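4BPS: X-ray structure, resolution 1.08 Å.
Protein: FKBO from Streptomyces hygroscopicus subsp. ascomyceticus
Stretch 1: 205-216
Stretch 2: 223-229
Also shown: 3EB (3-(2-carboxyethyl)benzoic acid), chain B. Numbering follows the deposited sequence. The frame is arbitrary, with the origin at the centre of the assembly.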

ATOM      1  N   GLU A 205      -4.190  -5.334 -13.952  1.00  6.55           N
ATOM      2  CA  GLU A 205      -2.868  -5.940 -14.148  1.00  6.55           C
ATOM      3  C   GLU A 205      -2.024  -5.096 -15.109  1.00  6.97           C
ATOM      4  O   GLU A 205      -2.530  -4.168 -15.753  1.00  8.97           O
ATOM      5  CB  GLU A 205      -2.993  -7.382 -14.660  1.00  7.11           C
ATOM      6  CG  GLU A 205      -3.656  -8.304 -13.649  1.00  7.53           C
ATOM      7  CD  GLU A 205      -2.872  -8.402 -12.347  1.00  7.42           C
ATOM      8  OE1 GLU A 205      -1.726  -8.927 -12.347  1.00  7.31           O
ATOM      9  OE2 GLU A 205      -3.386  -7.918 -11.310  1.00  7.92           O
ATOM     10  N   ASN A 206      -0.738  -5.433 -15.202  1.00  6.73           N
ATOM     11  CA  ASN A 206       0.244  -4.740 -16.062  1.00  7.16           C
ATOM     12  C   ASN A 206       0.636  -5.714 -17.151  1.00  7.12           C
ATOM     13  O   ASN A 206       1.137  -6.771 -16.841  1.00  7.29           O
ATOM     14  CB  ASN A 206       1.497  -4.413 -15.210  1.00  8.31           C
ATOM     15  CG  ASN A 206       2.695  -3.817 -16.001  1.00  9.56           C
ATOM     16  OD1 ASN A 206       2.899  -4.053 -17.193  1.00  9.01           O
ATOM     17  ND2 ASN A 206       3.510  -3.038 -15.279  1.00 11.36           N
ATOM     18  N   PRO A 207       0.451  -5.376 -18.437  1.00  7.61           N
ATOM     19  CA  PRO A 207       0.688  -6.361 -19.513  1.00  9.46           C
ATOM     20  C   PRO A 207       2.080  -6.983 -19.706  1.00 10.64           C
ATOM     21  O   PRO A 207       2.241  -7.970 -20.443  1.00 10.89           O
ATOM     22  CB  PRO A 207       0.378  -5.546 -20.782  1.00 11.73           C
ATOM     23  CG  PRO A 207      -0.385  -4.443 -20.407  1.00 11.69           C
ATOM     24  CD  PRO A 207      -0.136  -4.132 -18.961  1.00  8.86           C
ATOM     25  N   ALA A 208       3.085  -6.379 -19.111  1.00 10.18           N
ATOM     26  CA  ALA A 208       4.465  -6.917 -19.190  1.00  8.44           C
ATOM     27  C   ALA A 208       4.978  -7.393 -17.831  1.00  6.32           C
ATOM     28  O   ALA A 208       6.195  -7.586 -17.664  1.00  6.49           O
ATOM     29  CB  ALA A 208       5.398  -5.865 -19.776  1.00  9.53           C
ATOM     30  N   VAL A 209       4.063  -7.583 -16.875  1.00  6.33           N
ATOM     31  CA  VAL A 209       4.452  -8.037 -15.539  1.00  6.79           C
ATOM     32  C   VAL A 209       3.551  -9.196 -15.174  1.00  6.01           C
ATOM     33  O   VAL A 209       2.329  -9.131 -15.345  1.00  6.63           O
ATOM     34  CB  VAL A 209       4.365  -6.890 -14.500  1.00  9.35           C
ATOM     35  CG1 VAL A 209       4.610  -7.403 -13.085  1.00  9.74           C
ATOM     36  CG2 VAL A 209       5.408  -5.806 -14.840  1.00 11.19           C
ATOM     37  N   LEU A 210       4.160 -10.268 -14.683  1.00  5.57           N
ATOM     38  CA  LEU A 210       3.408 -11.449 -14.325  1.00  5.50           C
ATOM     39  C   LEU A 210       2.520 -11.167 -13.103  1.00  5.42           C
ATOM     40  O   LEU A 210       2.954 -10.554 -12.131  1.00  6.01           O
ATOM     41  CB  LEU A 210       4.388 -12.587 -14.014  1.00  6.19           C
ATOM     42  CG  LEU A 210       3.790 -13.976 -13.763  1.00  6.67           C
ATOM     43  CD1 LEU A 210       2.992 -14.506 -14.956  1.00  7.82           C
ATOM     44  CD2 LEU A 210       4.899 -14.948 -13.385  1.00  6.97           C
ATOM     45  N   THR A 211       1.285 -11.656 -13.143  1.00  5.59           N
ATOM     46  CA  THR A 211       0.386 -11.570 -11.990  1.00  5.98           C
ATOM     47  C   THR A 211       1.050 -12.178 -10.764  1.00  5.64           C
ATOM     48  O   THR A 211       1.596 -13.290 -10.832  1.00  5.76           O
ATOM     49  CB  THR A 211      -0.916 -12.276 -12.345  1.00  6.98           C
ATOM     50  OG1 THR A 211      -1.555 -11.516 -13.379  1.00  7.69           O
ATOM     51  CG2 THR A 211      -1.867 -12.392 -11.174  1.00  7.35           C
ATOM     52  N   ALA A 212       1.020 -11.441  -9.653  1.00  5.56           N
ATOM     53  CA  ALA A 212       1.803 -11.796  -8.463  1.00  5.55           C
ATOM     54  C   ALA A 212       1.535 -13.232  -8.014  1.00  5.22           C
ATOM     55  O   ALA A 212       2.483 -13.978  -7.729  1.00  5.52           O
ATOM     56  CB  ALA A 212       1.541 -10.786  -7.344  1.00  5.92           C
ATOM     57  N   HIS A 213       0.254 -13.621  -7.931  1.00  5.36           N
ATOM     58  CA  HIS A 213      -0.010 -14.961  -7.401  1.00  6.22           C
ATOM     59  C   HIS A 213       0.293 -16.073  -8.396  1.00  6.44           C
ATOM     60  O   HIS A 213       0.163 -17.248  -8.065  1.00  6.94           O
ATOM     61  CB  HIS A 213      -1.408 -15.082  -6.776  1.00  6.92           C
ATOM     62  CG  HIS A 213      -2.553 -15.017  -7.721  1.00  7.07           C
ATOM     63  ND1 HIS A 213      -3.158 -13.828  -8.087  1.00  7.20           N
ATOM     64  CD2 HIS A 213      -3.270 -16.013  -8.293  1.00  8.39           C
ATOM     65  CE1 HIS A 213      -4.173 -14.104  -8.891  1.00  8.19           C
ATOM     66  NE2 HIS A 213      -4.269 -15.417  -9.028  1.00  8.64           N
ATOM     67  N   HIS A 214       0.752 -15.688  -9.593  1.00  6.19           N
ATOM     68  CA  HIS A 214       1.290 -16.639 -10.580  1.00  6.95           C
ATOM     69  C   HIS A 214       2.814 -16.702 -10.565  1.00  6.49           C
ATOM     70  O   HIS A 214       3.397 -17.401 -11.395  1.00  6.77           O
ATOM     71  CB  HIS A 214       0.822 -16.270 -11.996  1.00  9.05           C
ATOM     72  CG  HIS A 214      -0.650 -16.389 -12.189  1.00 13.44           C
ATOM     73  ND1 HIS A 214      -1.282 -15.935 -13.327  1.00 16.82           N
ATOM     74  CD2 HIS A 214      -1.614 -16.912 -11.401  1.00 17.04           C
ATOM     75  CE1 HIS A 214      -2.580 -16.162 -13.225  1.00 19.29           C
ATOM     76  NE2 HIS A 214      -2.808 -16.761 -12.069  1.00 18.87           N
ATOM     77  N   TYR A 215       3.474 -15.991  -9.664  1.00  5.88           N
ATOM     78  CA  TYR A 215       4.919 -16.079  -9.591  1.00  5.43           C
ATOM     79  C   TYR A 215       5.370 -17.533  -9.403  1.00  5.74           C
ATOM     80  O   TYR A 215       4.736 -18.308  -8.691  1.00  6.67           O
ATOM     81  CB  TYR A 215       5.481 -15.264  -8.436  1.00  5.80           C
ATOM     82  CG  TYR A 215       5.603 -13.750  -8.608  1.00  5.84           C
ATOM     83  CD1 TYR A 215       5.151 -13.080  -9.752  1.00  5.58           C
ATOM     84  CD2 TYR A 215       6.184 -12.994  -7.610  1.00  6.01           C
ATOM     85  CE1 TYR A 215       5.289 -11.715  -9.853  1.00  5.73           C
ATOM     86  CE2 TYR A 215       6.310 -11.623  -7.687  1.00  5.23           C
ATOM     87  CZ  TYR A 215       5.855 -10.976  -8.808  1.00  5.26           C
ATOM     88  OH  TYR A 215       5.934  -9.590  -8.938  1.00  5.50           O
ATOM     89  N   PRO A 216       6.532 -17.874  -9.968  1.00  6.01           N
ATOM     90  CA  PRO A 216       7.045 -19.239  -9.831  1.00  6.44           C
ATOM     91  C   PRO A 216       7.566 -19.486  -8.414  1.00  6.64           C
ATOM     92  O   PRO A 216       7.736 -18.565  -7.600  1.00  6.57           O
ATOM     93  CB  PRO A 216       8.178 -19.274 -10.861  1.00  7.34           C
ATOM     94  CG  PRO A 216       8.662 -17.856 -10.932  1.00  6.82           C
ATOM     95  CD  PRO A 216       7.415 -17.031 -10.801  1.00  6.84           C
ATOM     96  N   PRO A 223       3.257 -17.744  -3.151  1.00  7.94           N
ATOM     97  CA  PRO A 223       3.477 -16.495  -3.894  1.00  8.57           C
ATOM     98  C   PRO A 223       2.814 -15.313  -3.221  1.00  6.60           C
ATOM     99  O   PRO A 223       1.860 -15.454  -2.432  1.00  6.59           O
ATOM    100  CB  PRO A 223       2.813 -16.770  -5.251  1.00 10.76           C
ATOM    101  CG  PRO A 223       1.783 -17.767  -4.948  1.00 12.37           C
ATOM    102  CD  PRO A 223       2.352 -18.652  -3.864  1.00  9.62           C
ATOM    103  N   PRO A 224       3.306 -14.116  -3.542  1.00  6.67           N
ATOM    104  CA  PRO A 224       2.553 -12.911  -3.187  1.00  5.92           C
ATOM    105  C   PRO A 224       1.220 -12.886  -3.904  1.00  5.53           C
ATOM    106  O   PRO A 224       1.003 -13.652  -4.853  1.00  6.13           O
ATOM    107  CB  PRO A 224       3.456 -11.755  -3.652  1.00  7.21           C
ATOM    108  CG  PRO A 224       4.587 -12.364  -4.366  1.00 10.38           C
ATOM    109  CD  PRO A 224       4.437 -13.839  -4.434  1.00  8.57           C
ATOM    110  N   VAL A 225       0.310 -12.028  -3.442  1.00  5.25           N
ATOM    111  CA  VAL A 225      -0.971 -11.843  -4.115  1.00  5.39           C
ATOM    112  C   VAL A 225      -1.362 -10.393  -3.985  1.00  5.09           C
ATOM    113  O   VAL A 225      -1.339  -9.846  -2.885  1.00  5.43           O
ATOM    114  CB  VAL A 225      -2.051 -12.788  -3.543  1.00  6.41           C
ATOM    115  CG1 VAL A 225      -2.211 -12.639  -2.010  1.00  6.87           C
ATOM    116  CG2 VAL A 225      -3.380 -12.584  -4.232  1.00  6.26           C
ATOM    117  N   PHE A 226      -1.662  -9.771  -5.121  1.00  4.92           N
ATOM    118  CA  PHE A 226      -2.061  -8.358  -5.196  1.00  5.15           C
ATOM    119  C   PHE A 226      -2.255  -7.963  -6.652  1.00  4.89           C
ATOM    120  O   PHE A 226      -1.605  -8.525  -7.544  1.00  5.46           O
ATOM    121  CB  PHE A 226      -1.054  -7.386  -4.520  1.00  5.66           C
ATOM    122  CG  PHE A 226       0.348  -7.442  -5.071  1.00  5.11           C
ATOM    123  CD1 PHE A 226       1.300  -8.315  -4.549  1.00  5.42           C
ATOM    124  CD2 PHE A 226       0.732  -6.601  -6.101  1.00  5.59           C
ATOM    125  CE1 PHE A 226       2.579  -8.353  -5.045  1.00  6.03           C
ATOM    126  CE2 PHE A 226       2.014  -6.636  -6.608  1.00  6.70           C
ATOM    127  CZ  PHE A 226       2.934  -7.524  -6.094  1.00  6.31           C
ATOM    128  N   ALA A 227      -3.086  -6.948  -6.868  1.00  5.38           N
ATOM    129  CA  ALA A 227      -3.262  -6.355  -8.189  1.00  5.38           C
ATOM    130  C   ALA A 227      -2.213  -5.277  -8.410  1.00  5.16           C
ATOM    131  O   ALA A 227      -1.644  -4.763  -7.450  1.00  5.36           O
ATOM    132  CB  ALA A 227      -4.643  -5.744  -8.303  1.00  6.34           C
ATOM    133  N   ARG A 228      -1.988  -4.877  -9.663  1.00  4.94           N
ATOM    134  CA  ARG A 228      -0.980  -3.843  -9.955  1.00  5.38           C
ATOM    135  C   ARG A 228      -1.549  -2.413  -9.788  1.00  4.67           C
ATOM    136  O   ARG A 228      -0.787  -1.451  -9.574  1.00  4.94           O
ATOM    137  CB  ARG A 228      -0.361  -4.064 -11.346  1.00  5.39           C
ATOM    138  CG  ARG A 228       0.270  -5.440 -11.477  1.00  5.72           C
ATOM    139  CD  ARG A 228       1.461  -5.604 -10.555  1.00  5.27           C
ATOM    140  NE  ARG A 228       1.896  -6.997 -10.513  1.00  4.96           N
ATOM    141  CZ  ARG A 228       3.060  -7.380  -9.995  1.00  4.92           C
ATOM    142  NH1 ARG A 228       3.901  -6.487  -9.492  1.00  5.19           N
ATOM    143  NH2 ARG A 228       3.379  -8.670  -9.996  1.00  5.17           N
ATOM    144  N   ALA A 229      -2.873  -2.272  -9.846  1.00  5.07           N
ATOM    145  CA  ALA A 229      -3.581  -1.009  -9.525  1.00  5.23           C
ATOM    146  C   ALA A 229      -5.045  -1.386  -9.285  1.00  5.00           C
ATOM    147  O   ALA A 229      -5.461  -2.511  -9.637  1.00  5.16           O
ATOM    148  CB  ALA A 229      -3.456  -0.016 -10.671  1.00  6.20           C
TER
HETATM  149  C   3EB B1345       6.719  -7.103  -6.958  1.00  5.35           C
HETATM  150  O   3EB B1345       6.555  -8.296  -6.682  1.00  5.73           O
HETATM  151  CA  3EB B1345       7.510  -6.181  -6.073  1.00  5.53           C
HETATM  152  OAB 3EB B1345       3.764  -8.426  -1.255  1.00  5.47           O
HETATM  153  OAD 3EB B1345       2.177  -6.891  -1.043  1.00  5.49           O
HETATM  154  CAE 3EB B1345       5.046  -5.010  -4.718  1.00  5.28           C
HETATM  155  CAF 3EB B1345       3.772  -4.699  -4.258  1.00  4.97           C
HETATM  156  CAG 3EB B1345       5.770  -6.056  -4.146  1.00  4.77           C
HETATM  157  CAH 3EB B1345       3.208  -5.416  -3.216  1.00  5.00           C
HETATM  158  CAL 3EB B1345       3.271  -7.324  -1.569  1.00  5.09           C
HETATM  159  CAM 3EB B1345       5.178  -6.782  -3.111  1.00  4.86           C
HETATM  160  CAN 3EB B1345       3.896  -6.485  -2.651  1.00  5.07           C
HETATM  161  OXT 3EB B1345       6.276  -6.581  -8.051  1.00  5.69           O
HETATM  162  C2  3EB B1345       7.189  -6.391  -4.578  1.00  5.40           C
HETATM  163  O   HOH W   1      -0.313  -8.809  -9.997  1.00  5.70           O
HETATM  164  O   HOH W   2      -3.689 -10.046  -9.421  1.00  6.89           O
HETATM  165  O   HOH W   3      -1.815 -11.471  -7.547  1.00  6.42           O

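Neither stretch is a strand, and no direct backbone hydrogen bond joins them; side chains and ordered waters, with some backbone carbonyls, do so. Glu205 lies beside Arg228, and His213, in the 3-10 segment 212-214, beside Val225. Arg228 dominates the contact. With chi1 and chi2 both m, it brings CG against Asn206 (Arg228 CG to Asn206 CB, 4.1 Å); chi3 and chi4 near t then extend it, so that the guanidinium packs against Val209, whose CG1 lies over one face, 3.5 Å from Arg228 CZ. Arg228 NH2 donates almost linearly to Tyr215 OH (2.9 Å) and weakly to Leu210 O (2.9 Å), while NH1 of Arg228 reaches OXT of 3EB at 2.8 Å. Tyr215, chi1 m, donates from OH to O of 3EB (2.7 Å), so arginine and phenol grip one carboxylate together; Tyr215 CD2 meets Pro224 CG at 3.7 Å.

Glu205 begins by pointing away, but three successive turns near -60° curl its carboxylate back. Glu205 OE1 accepts from Thr211 OG1 (2.8 Å) but makes no salt bridge with Arg228 (Glu205 OE1 to Arg228 NE, 4.5 Å); water 1 links the two, accepting from Ala212 N and Arg228 NE and donating to Glu205 OE1 and Phe226 O.

Phe226, chi1 p, brings its ring between Ala212 and the ligand: the small methyl Ala212 CB makes a CH-pi contact, 3.8 Å from the Phe226 ring centroid, and 3EB covers the opposite face. His213 CA makes a CA-H...O contact with Pro224 O (3.0 Å). His213, chi1 p, places ND1 2.8 Å from the O of water 3, which accepts from Phe226 N.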